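Local coordinates for protein probable TonB-dependent siderophore receptor PiuA (Acinetobacter baumannii, PDB 5FP1) that sits in the outer membrane and probably takes part in the first step of iron uptake by binding iron-chelating siderophores, possibly ferric enterobactin, at residues 175-187 with 198-211. Sequence-based numbering, arbitrary orientation. Where two conformers were deposited one is given.
Sequences GIAARVAVLGHQN and YKRVGIAPSITFGL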
loop_
_atom_site.group_PDB
_atom_site.type_symbol
_atom_site.label_atom_id
_atom_site.label_comp_id
_atom_site.label_asym_id
_atom_site.label_seq_id
_atom_site.Cartn_x
_atom_site.Cartn_y
_atom_site.Cartn_z
ATOM N N GLY A 175 31.933 16.011 -6.478
ATOM C CA GLY A 175 31.112 14.912 -6.963
ATOM C C GLY A 175 30.498 14.054 -5.858
ATOM O O GLY A 175 29.734 13.125 -6.150
ATOM N N ILE A 176 30.843 14.350 -4.601
ATOM C CA ILE A 176 30.354 13.592 -3.441
ATOM C C ILE A 176 29.346 14.446 -2.709
ATOM O O ILE A 176 29.551 15.653 -2.494
ATOM C CB ILE A 176 31.499 13.180 -2.499
ATOM C CG1 ILE A 176 32.565 12.397 -3.266
ATOM C CG2 ILE A 176 30.980 12.330 -1.349
ATOM C CD1 ILE A 176 33.683 11.834 -2.407
ATOM N N ALA A 177 28.211 13.840 -2.368
ATOM C CA ALA A 177 27.248 14.488 -1.499
ATOM C C ALA A 177 26.664 13.467 -0.513
ATOM O O ALA A 177 26.640 12.284 -0.810
ATOM C CB ALA A 177 26.165 15.141 -2.293
ATOM N N ALA A 178 26.264 13.934 0.665
ATOM C CA ALA A 178 25.718 13.059 1.700
ATOM C C ALA A 178 24.473 13.697 2.247
ATOM O O ALA A 178 24.356 14.917 2.262
ATOM C CB ALA A 178 26.734 12.822 2.813
ATOM N N ARG A 179 23.508 12.868 2.649
ATOM C CA ARG A 179 22.212 13.366 3.085
ATOM C C ARG A 179 21.750 12.517 4.265
ATOM O O ARG A 179 22.080 11.345 4.354
ATOM C CB ARG A 179 21.213 13.271 1.946
ATOM C CG ARG A 179 19.866 13.868 2.258
ATOM C CD ARG A 179 18.948 13.746 1.064
ATOM N NE ARG A 179 17.694 14.456 1.273
ATOM C CZ ARG A 179 16.845 14.759 0.300
ATOM N NH1 ARG A 179 17.096 14.391 -0.948
ATOM N NH2 ARG A 179 15.739 15.427 0.578
ATOM N N VAL A 180 21.036 13.121 5.199
ATOM C CA VAL A 180 20.401 12.347 6.258
ATOM C C VAL A 180 19.063 12.969 6.607
ATOM O O VAL A 180 18.952 14.187 6.733
ATOM C CB VAL A 180 21.284 12.230 7.503
ATOM C CG1 VAL A 180 21.524 13.584 8.130
ATOM C CG2 VAL A 180 20.635 11.293 8.519
ATOM N N ALA A 181 18.026 12.132 6.702
ATOM C CA ALA A 181 16.730 12.560 7.238
ATOM C C ALA A 181 16.498 11.835 8.560
ATOM O O ALA A 181 16.902 10.688 8.724
ATOM C CB ALA A 181 15.613 12.269 6.250
ATOM N N VAL A 182 15.913 12.528 9.520
ATOM C CA VAL A 182 15.678 11.952 10.836
ATOM C C VAL A 182 14.244 12.276 11.219
ATOM O O VAL A 182 13.705 13.302 10.810
ATOM C CB VAL A 182 16.641 12.506 11.907
ATOM C CG1 VAL A 182 16.553 11.679 13.166
ATOM C CG2 VAL A 182 18.080 12.476 11.420
ATOM N N LEU A 183 13.634 11.382 11.990
ATOM C CA LEU A 183 12.221 11.472 12.323
ATOM C C LEU A 183 12.031 11.081 13.775
ATOM O O LEU A 183 12.563 10.067 14.226
ATOM C CB LEU A 183 11.373 10.528 11.444
ATOM C CG LEU A 183 9.913 10.328 11.896
ATOM C CD1 LEU A 183 9.077 11.550 11.586
ATOM C CD2 LEU A 183 9.297 9.072 11.266
ATOM N N GLY A 184 11.217 11.880 14.453
ATOM C CA GLY A 184 10.612 11.529 15.726
ATOM C C GLY A 184 9.142 11.857 15.679
ATOM O O GLY A 184 8.760 12.963 15.334
ATOM N N HIS A 185 8.287 10.894 16.022
ATOM C CA HIS A 185 6.857 11.096 15.841
ATOM C C HIS A 185 6.025 10.383 16.885
ATOM O O HIS A 185 6.313 9.252 17.234
ATOM C CB HIS A 185 6.413 10.590 14.477
ATOM C CG HIS A 185 4.938 10.680 14.256
ATOM N ND1 HIS A 185 4.356 11.694 13.540
ATOM C CD2 HIS A 185 3.921 9.894 14.691
ATOM C CE1 HIS A 185 3.040 11.549 13.561
ATOM N NE2 HIS A 185 2.754 10.454 14.236
ATOM N N GLN A 186 4.977 11.050 17.352
ATOM C CA GLN A 186 3.939 10.391 18.171
ATOM C C GLN A 186 2.611 11.028 17.910
ATOM O O GLN A 186 2.525 12.245 17.638
ATOM C CB GLN A 186 4.242 10.453 19.669
ATOM C CG GLN A 186 4.236 11.857 20.250
ATOM C CD GLN A 186 4.294 11.872 21.779
ATOM O OE1 GLN A 186 3.491 12.534 22.432
ATOM N NE2 GLN A 186 5.232 11.149 22.339
ATOM N N ASN A 187 1.559 10.215 17.979
ATOM C CA ASN A 187 0.201 10.728 17.974
ATOM C C ASN A 187 -0.757 9.691 18.527
ATOM O O ASN A 187 -0.516 8.479 18.416
ATOM C CB ASN A 187 -0.245 11.169 16.562
ATOM C CG ASN A 187 -0.579 9.998 15.638
ATOM O OD1 ASN A 187 0.319 9.365 15.081
ATOM N ND2 ASN A 187 -1.866 9.743 15.438
ATOM N N TYR A 198 0.471 5.937 18.550
ATOM C CA TYR A 198 1.572 5.660 17.639
ATOM C C TYR A 198 2.827 6.362 18.104
ATOM O O TYR A 198 2.777 7.533 18.487
ATOM C CB TYR A 198 1.192 6.137 16.223
ATOM C CG TYR A 198 0.003 5.389 15.743
ATOM C CD1 TYR A 198 0.149 4.098 15.230
ATOM C CD2 TYR A 198 -1.275 5.910 15.866
ATOM C CE1 TYR A 198 -0.940 3.351 14.833
ATOM C CE2 TYR A 198 -2.379 5.168 15.470
ATOM C CZ TYR A 198 -2.198 3.887 14.972
ATOM O OH TYR A 198 -3.263 3.130 14.578
ATOM N N LYS A 199 3.948 5.657 18.076
ATOM C CA LYS A 199 5.250 6.273 18.381
ATOM C C LYS A 199 6.282 5.679 17.458
ATOM O O LYS A 199 6.362 4.457 17.311
ATOM C CB LYS A 199 5.669 6.023 19.839
ATOM C CG LYS A 199 4.663 6.507 20.882
ATOM C CD LYS A 199 5.130 6.236 22.300
ATOM C CE LYS A 199 4.144 6.817 23.307
ATOM N NZ LYS A 199 2.749 6.347 23.030
ATOM N N ARG A 200 7.074 6.527 16.826
ATOM C CA ARG A 200 8.109 6.007 15.972
ATOM C C ARG A 200 9.299 6.945 15.787
ATOM O O ARG A 200 9.181 8.161 15.932
ATOM C CB ARG A 200 7.515 5.594 14.615
ATOM C CG ARG A 200 6.798 6.643 13.845
ATOM C CD ARG A 200 5.979 6.060 12.684
ATOM N NE ARG A 200 5.205 7.102 12.010
ATOM C CZ ARG A 200 3.914 7.322 12.202
ATOM N NH1 ARG A 200 3.222 6.600 13.083
ATOM N NH2 ARG A 200 3.314 8.311 11.562
ATOM N N VAL A 201 10.428 6.345 15.448
ATOM C CA VAL A 201 11.672 7.053 15.174
ATOM C C VAL A 201 12.309 6.437 13.936
ATOM O O VAL A 201 12.222 5.217 13.707
ATOM C CB VAL A 201 12.609 6.943 16.400
ATOM C CG1 VAL A 201 14.034 7.369 16.063
ATOM C CG2 VAL A 201 12.039 7.759 17.554
ATOM N N GLY A 202 12.911 7.280 13.109
ATOM C CA GLY A 202 13.598 6.804 11.936
ATOM C C GLY A 202 14.803 7.641 11.555
ATOM O O GLY A 202 14.940 8.801 11.949
ATOM N N ILE A 203 15.654 7.042 10.743
ATOM C CA ILE A 203 16.776 7.738 10.172
ATOM C C ILE A 203 17.044 7.153 8.794
ATOM O O ILE A 203 16.855 5.941 8.558
ATOM C CB ILE A 203 18.016 7.624 11.114
ATOM C CG1 ILE A 203 19.154 8.540 10.634
ATOM C CG2 ILE A 203 18.507 6.208 11.198
ATOM C CD1 ILE A 203 20.259 8.700 11.680
ATOM N N ALA A 204 17.461 8.017 7.869
ATOM C CA ALA A 204 17.731 7.617 6.495
ATOM C C ALA A 204 18.930 8.392 5.952
ATOM O O ALA A 204 18.734 9.411 5.306
ATOM C CB ALA A 204 16.536 7.918 5.603
ATOM N N PRO A 205 20.135 7.913 6.227
ATOM C CA PRO A 205 21.359 8.492 5.693
ATOM C C PRO A 205 21.781 7.875 4.367
ATOM O O PRO A 205 21.677 6.650 4.167
ATOM C CB PRO A 205 22.372 8.145 6.762
ATOM C CG PRO A 205 21.901 6.846 7.313
ATOM C CD PRO A 205 20.419 6.772 7.113
ATOM N N SER A 206 22.300 8.706 3.470
ATOM C CA SER A 206 22.902 8.183 2.264
ATOM C C SER A 206 24.107 9.020 1.796
ATOM O O SER A 206 24.255 10.175 2.174
ATOM C CB SER A 206 21.858 8.131 1.155
ATOM O OG SER A 206 21.308 9.388 0.954
ATOM N N ILE A 207 24.905 8.428 0.927
ATOM C CA ILE A 207 25.997 9.165 0.309
ATOM C C ILE A 207 26.164 8.738 -1.121
ATOM O O ILE A 207 25.990 7.570 -1.448
ATOM C CB ILE A 207 27.303 8.988 1.132
ATOM C CG1 ILE A 207 28.454 9.813 0.523
ATOM C CG2 ILE A 207 27.699 7.537 1.258
ATOM C CD1 ILE A 207 29.667 9.832 1.436
ATOM N N THR A 208 26.420 9.712 -1.983
ATOM C CA THR A 208 26.571 9.455 -3.413
ATOM C C THR A 208 27.920 10.020 -3.915
ATOM O O THR A 208 28.422 11.013 -3.378
ATOM C CB THR A 208 25.364 10.000 -4.207
ATOM O OG1 THR A 208 25.335 9.432 -5.522
ATOM C CG2 THR A 208 25.365 11.490 -4.317
ATOM N N PHE A 209 28.495 9.325 -4.895
ATOM C CA PHE A 209 29.823 9.602 -5.436
ATOM C C PHE A 209 29.721 9.710 -6.960
ATOM O O PHE A 209 28.927 8.988 -7.582
ATOM C CB PHE A 209 30.769 8.465 -5.110
ATOM C CG PHE A 209 30.861 8.124 -3.645
ATOM C CD1 PHE A 209 29.982 7.218 -3.069
ATOM C CD2 PHE A 209 31.865 8.672 -2.853
ATOM C CE1 PHE A 209 30.079 6.886 -1.734
ATOM C CE2 PHE A 209 31.972 8.342 -1.513
ATOM C CZ PHE A 209 31.083 7.444 -0.952
ATOM N N GLY A 210 30.522 10.590 -7.568
ATOM C CA GLY A 210 30.578 10.665 -9.043
ATOM C C GLY A 210 29.479 11.506 -9.656
ATOM O O GLY A 210 29.171 11.389 -10.854
ATOM N N LEU A 211 28.897 12.385 -8.855
ATOM C CA LEU A 211 27.899 13.289 -9.364
ATOM C C LEU A 211 28.412 13.952 -10.629
ATOM O O LEU A 211 29.573 14.363 -10.689
ATOM C CB LEU A 211 27.554 14.354 -8.338
ATOM C CG LEU A 211 26.650 13.929 -7.189
ATOM C CD1 LEU A 211 26.682 14.998 -6.099
ATOM C CD2 LEU A 211 25.230 13.681 -7.690
HETATM O O HOH W 1 0.545 7.840 12.790
HETATM O O HOH W 2 0.591 10.335 12.085
#
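Strands 177-187 and 198-209 form an antiparallel hairpin in the transmembrane β-barrel, and the flat stack of R200 on H185 marks the inner face of its loop end. Backbone bonds run the length of the ladder, from A177 with T208 to N187 with Y198, and beyond it L211 N reaches G175 O at 2.9 Å. The centres of the R200 guanidinium and H185 imidazole lie 4.0 Å apart, planes at 19°, with H185 CD2 over the guanidinium centre. R200 CG leaves between N and the carbonyl carbon (chi1 57°) and the chain runs extended to NE before chi4 (-101°) turns the guanidinium onto the ring. In the ring plane H185 NE2 donates to N187 OD1 at 2.8 Å, which helps set the ring's rotation, and a water bridges that oxygen to R200 NH1. E110 of the plug takes R200 NE in a salt bridge, tying barrel wall to plug, while Y161 meets the imidazole edge-to-face. As in other TonB-dependent receptors, alternate residues face the barrel interior: S206 OG hydrogen-bonds A144 N and R179 NH1 the carbonyl of V143, with D167 salt-bridged to the arginine. The face carrying A178, V180, V182, I203, P205 and I207 is apolar, as on the lipid side of such barrels; V180 CG2 touches I203 CG1 (3.8 Å) and P205 CB (4.0 Å). Near the turn at G210, I176 CD1 meets the F209 ring edge, 3.7 Å from CD2.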